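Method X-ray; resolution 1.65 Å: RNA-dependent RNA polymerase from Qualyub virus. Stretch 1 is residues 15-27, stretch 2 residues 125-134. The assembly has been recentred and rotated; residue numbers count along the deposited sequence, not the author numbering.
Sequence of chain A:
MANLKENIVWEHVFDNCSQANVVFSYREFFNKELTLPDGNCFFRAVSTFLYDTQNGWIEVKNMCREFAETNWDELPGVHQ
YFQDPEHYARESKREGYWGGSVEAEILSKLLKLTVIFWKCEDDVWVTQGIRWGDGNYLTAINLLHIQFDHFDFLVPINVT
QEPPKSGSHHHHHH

Stretch 1, residues 15-27: DNCSQANVVFSYR
Stretch 2 125-134: WVTQGIRWGD

An antiparallel ladder slips by one residue midway: Gly-129 pairs with Ala-20, yet Val-126 pairs with Phe-24, so Asn-21 to Val-23 span what Gln-128 and Thr-127 cover, Val-23 CA lying 4.4 Å from Thr-127 CA. Thr-127, at phi/psi -124/-12, leaves the extended conformation and points its CB away, while its O still accepts Val-22 N at 3.1 Å.

The N-to-C directions of strands 17-25 and 125-132 differ by 155°; outside the slip, bonds come in pairs. Ser-18 N reaches Arg-131 O at 2.9 Å and Arg-131 N returns to Ser-18 O at 2.8 Å; Ala-20 N to Gly-129 O (2.9 Å) and Gly-129 N to Ala-20 O (2.8 Å) repeat the motif, as do Phe-24 N to Val-126 O (3.1 Å) and Val-126 N to Phe-24 O (2.8 Å). Gly-133 N closes the end on Asn-16 O at 3.0 Å; at phi/psi 106/175, a CB on Gly-133 would jam against the preceding carbonyl O, so glycine is required.

The contact buries 944 Å² over both sides. Buried Ser-18 (p) accepts Arg-131 NE at OG, 2.9 Å, the arginine running t, t, p; its short hydroxyl suits the long partner. On that face, buried Phe-24 (p, chi2 -88°) lays its ring against buried Val-126 (t), CB 3.9 Å from the ring centroid. On the other, buried Cys-17 (t) lies over the indole of Trp-132 (m), SG 4.1 Å from the five-membered-ring centroid, and Trp-125 (m, chi2 93°) covers Ser-25, whose CB is 4.2 Å from its six-membered-ring centroid.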

# COMPACT_ATOMS: atom_id res chain seq x y z
N ASP A 15 14.34 0.11 6.26
CA ASP A 15 14.11 -1.31 6.02
C ASP A 15 13.83 -1.56 4.53
O ASP A 15 14.67 -1.23 3.69
CB ASP A 15 12.98 -1.82 6.91
CG ASP A 15 12.82 -3.34 6.88
OD1 ASP A 15 13.80 -4.07 7.15
OD2 ASP A 15 11.70 -3.81 6.58
N ASN A 16 12.66 -2.12 4.18
CA ASN A 16 12.41 -2.41 2.78
C ASN A 16 11.67 -1.28 2.05
O ASN A 16 11.19 -1.49 0.94
CB ASN A 16 11.65 -3.75 2.62
CG ASN A 16 10.16 -3.66 2.94
OD1 ASN A 16 9.71 -2.79 3.69
ND2 ASN A 16 9.38 -4.58 2.36
N CYS A 17 11.64 -0.08 2.63
CA CYS A 17 10.91 1.05 2.07
C CYS A 17 11.88 2.01 1.38
O CYS A 17 12.92 2.35 1.93
CB CYS A 17 10.15 1.79 3.17
SG CYS A 17 9.27 3.25 2.60
N SER A 18 11.52 2.43 0.17
CA SER A 18 12.27 3.44 -0.57
C SER A 18 11.29 4.43 -1.20
O SER A 18 10.08 4.18 -1.26
CB SER A 18 13.18 2.81 -1.63
OG SER A 18 12.44 1.96 -2.53
N GLN A 19 11.81 5.56 -1.69
CA GLN A 19 10.94 6.62 -2.21
C GLN A 19 11.62 7.33 -3.38
O GLN A 19 12.84 7.29 -3.53
CB GLN A 19 10.59 7.65 -1.12
CG GLN A 19 11.76 8.51 -0.69
CD GLN A 19 11.42 9.41 0.48
OE1 GLN A 19 10.28 9.44 0.94
NE2 GLN A 19 12.41 10.14 0.98
N ALA A 20 10.81 7.99 -4.21
CA ALA A 20 11.36 8.63 -5.40
C ALA A 20 10.44 9.73 -5.89
O ALA A 20 9.22 9.67 -5.70
CB ALA A 20 11.55 7.60 -6.52
N ASN A 21 11.03 10.74 -6.54
CA ASN A 21 10.27 11.66 -7.38
C ASN A 21 10.15 11.04 -8.76
O ASN A 21 11.16 10.68 -9.37
CB ASN A 21 10.96 13.02 -7.47
CG ASN A 21 10.97 13.74 -6.15
OD1 ASN A 21 9.94 13.85 -5.50
ND2 ASN A 21 12.15 14.19 -5.72
N VAL A 22 8.92 10.86 -9.23
CA VAL A 22 8.68 10.17 -10.50
C VAL A 22 7.43 10.78 -11.11
O VAL A 22 6.37 10.80 -10.48
CB VAL A 22 8.57 8.64 -10.28
CG1 VAL A 22 7.64 8.33 -9.15
CG2 VAL A 22 8.17 7.92 -11.58
N VAL A 23 7.55 11.31 -12.33
CA VAL A 23 6.55 12.21 -12.89
C VAL A 23 5.98 11.61 -14.17
O VAL A 23 6.70 11.44 -15.17
CB VAL A 23 7.14 13.60 -13.16
CG1 VAL A 23 6.05 14.56 -13.64
CG2 VAL A 23 7.80 14.14 -11.90
N PHE A 24 4.68 11.31 -14.16
CA PHE A 24 4.07 10.68 -15.33
C PHE A 24 2.56 10.79 -15.23
O PHE A 24 2.00 10.92 -14.14
CB PHE A 24 4.48 9.21 -15.47
CG PHE A 24 4.06 8.33 -14.32
CD1 PHE A 24 4.88 8.19 -13.20
CD2 PHE A 24 2.87 7.61 -14.36
CE1 PHE A 24 4.52 7.36 -12.15
CE2 PHE A 24 2.51 6.78 -13.30
CZ PHE A 24 3.33 6.66 -12.20
N SER A 25 1.91 10.75 -16.39
CA SER A 25 0.45 10.67 -16.44
C SER A 25 0.05 9.22 -16.21
O SER A 25 0.45 8.34 -16.98
CB SER A 25 -0.03 11.19 -17.80
OG SER A 25 -1.40 10.89 -18.02
N TYR A 26 -0.67 8.94 -15.12
CA TYR A 26 -0.84 7.54 -14.74
C TYR A 26 -1.62 6.76 -15.79
O TYR A 26 -1.42 5.55 -15.92
CB TYR A 26 -1.48 7.40 -13.35
CG TYR A 26 -2.95 7.77 -13.20
CD1 TYR A 26 -3.96 6.93 -13.67
CD2 TYR A 26 -3.33 8.94 -12.54
CE1 TYR A 26 -5.31 7.26 -13.52
CE2 TYR A 26 -4.68 9.27 -12.37
CZ TYR A 26 -5.66 8.43 -12.87
OH TYR A 26 -6.99 8.75 -12.72
N ARG A 27 -2.49 7.43 -16.56
CA ARG A 27 -3.27 6.73 -17.57
C ARG A 27 -2.41 6.14 -18.68
O ARG A 27 -2.88 5.29 -19.45
CB ARG A 27 -4.30 7.68 -18.18
CG ARG A 27 -5.55 7.86 -17.34
CD ARG A 27 -6.41 9.00 -17.88
NE ARG A 27 -7.50 9.34 -16.98
CZ ARG A 27 -7.38 10.16 -15.94
NH1 ARG A 27 -6.20 10.70 -15.66
NH2 ARG A 27 -8.43 10.42 -15.16
N TRP A 125 -1.63 13.46 -13.01
CA TRP A 125 -0.18 13.38 -12.92
C TRP A 125 0.25 12.80 -11.58
O TRP A 125 -0.10 13.34 -10.52
CB TRP A 125 0.44 14.77 -13.13
CG TRP A 125 0.41 15.16 -14.57
CD1 TRP A 125 -0.56 15.88 -15.22
CD2 TRP A 125 1.38 14.82 -15.56
NE1 TRP A 125 -0.24 16.01 -16.55
CE2 TRP A 125 0.95 15.37 -16.78
CE3 TRP A 125 2.58 14.11 -15.52
CZ2 TRP A 125 1.68 15.23 -17.95
CZ3 TRP A 125 3.31 13.97 -16.69
CH2 TRP A 125 2.85 14.52 -17.89
N VAL A 126 1.02 11.72 -11.63
CA VAL A 126 1.76 11.24 -10.47
C VAL A 126 3.06 12.02 -10.39
O VAL A 126 3.68 12.30 -11.42
CB VAL A 126 2.02 9.73 -10.60
CG1 VAL A 126 3.06 9.28 -9.58
CG2 VAL A 126 0.72 8.93 -10.44
N THR A 127 3.47 12.39 -9.17
CA THR A 127 4.72 13.12 -8.99
C THR A 127 5.71 12.45 -8.04
O THR A 127 6.87 12.87 -8.00
CB THR A 127 4.45 14.55 -8.49
OG1 THR A 127 3.82 14.50 -7.20
CG2 THR A 127 3.59 15.31 -9.49
N GLN A 128 5.30 11.43 -7.29
CA GLN A 128 6.17 10.76 -6.33
C GLN A 128 5.71 9.31 -6.17
O GLN A 128 4.55 8.98 -6.39
CB GLN A 128 6.14 11.41 -4.94
CG GLN A 128 6.53 12.86 -4.87
CD GLN A 128 6.53 13.36 -3.44
OE1 GLN A 128 6.60 12.56 -2.48
NE2 GLN A 128 6.47 14.67 -3.27
N GLY A 129 6.64 8.48 -5.72
CA GLY A 129 6.32 7.12 -5.33
C GLY A 129 7.00 6.77 -4.02
O GLY A 129 8.07 7.27 -3.69
N ILE A 130 6.33 5.91 -3.25
CA ILE A 130 6.96 5.28 -2.10
C ILE A 130 6.67 3.79 -2.21
O ILE A 130 5.57 3.39 -2.61
CB ILE A 130 6.47 5.87 -0.75
CG1 ILE A 130 7.16 5.19 0.42
CG2 ILE A 130 4.98 5.78 -0.61
CD1 ILE A 130 7.32 6.13 1.63
N ARG A 131 7.67 2.98 -1.92
CA ARG A 131 7.65 1.58 -2.32
C ARG A 131 8.11 0.71 -1.17
O ARG A 131 9.05 1.06 -0.46
CB ARG A 131 8.56 1.39 -3.55
CG ARG A 131 8.97 -0.01 -3.91
CD ARG A 131 9.93 0.07 -5.11
NE ARG A 131 11.30 0.41 -4.74
CZ ARG A 131 12.37 -0.11 -5.35
NH1 ARG A 131 12.19 -0.96 -6.35
NH2 ARG A 131 13.59 0.22 -4.96
N TRP A 132 7.44 -0.43 -0.98
CA TRP A 132 7.88 -1.48 -0.05
C TRP A 132 8.20 -2.71 -0.88
O TRP A 132 7.31 -3.27 -1.53
CB TRP A 132 6.82 -1.79 1.01
CG TRP A 132 6.62 -0.68 1.97
CD1 TRP A 132 7.15 -0.57 3.22
CD2 TRP A 132 5.85 0.52 1.75
NE1 TRP A 132 6.76 0.61 3.79
CE2 TRP A 132 5.97 1.30 2.92
CE3 TRP A 132 5.07 1.00 0.69
CZ2 TRP A 132 5.34 2.54 3.06
CZ3 TRP A 132 4.45 2.24 0.82
CH2 TRP A 132 4.60 2.99 2.00
N GLY A 133 9.46 -3.14 -0.85
CA GLY A 133 9.95 -4.20 -1.71
C GLY A 133 10.82 -3.67 -2.84
O GLY A 133 10.95 -2.46 -3.06
N ASP A 134 11.39 -4.61 -3.61
CA ASP A 134 12.41 -4.29 -4.60
C ASP A 134 11.93 -4.39 -6.05
O ASP A 134 12.75 -4.26 -6.97
CB ASP A 134 13.62 -5.21 -4.43
CG ASP A 134 14.39 -4.94 -3.15
OD1 ASP A 134 14.33 -5.78 -2.23
OD2 ASP A 134 15.04 -3.87 -3.06
O HOH W 1 11.98 -0.50 -1.52
O HOH W 2 8.11 15.41 -7.75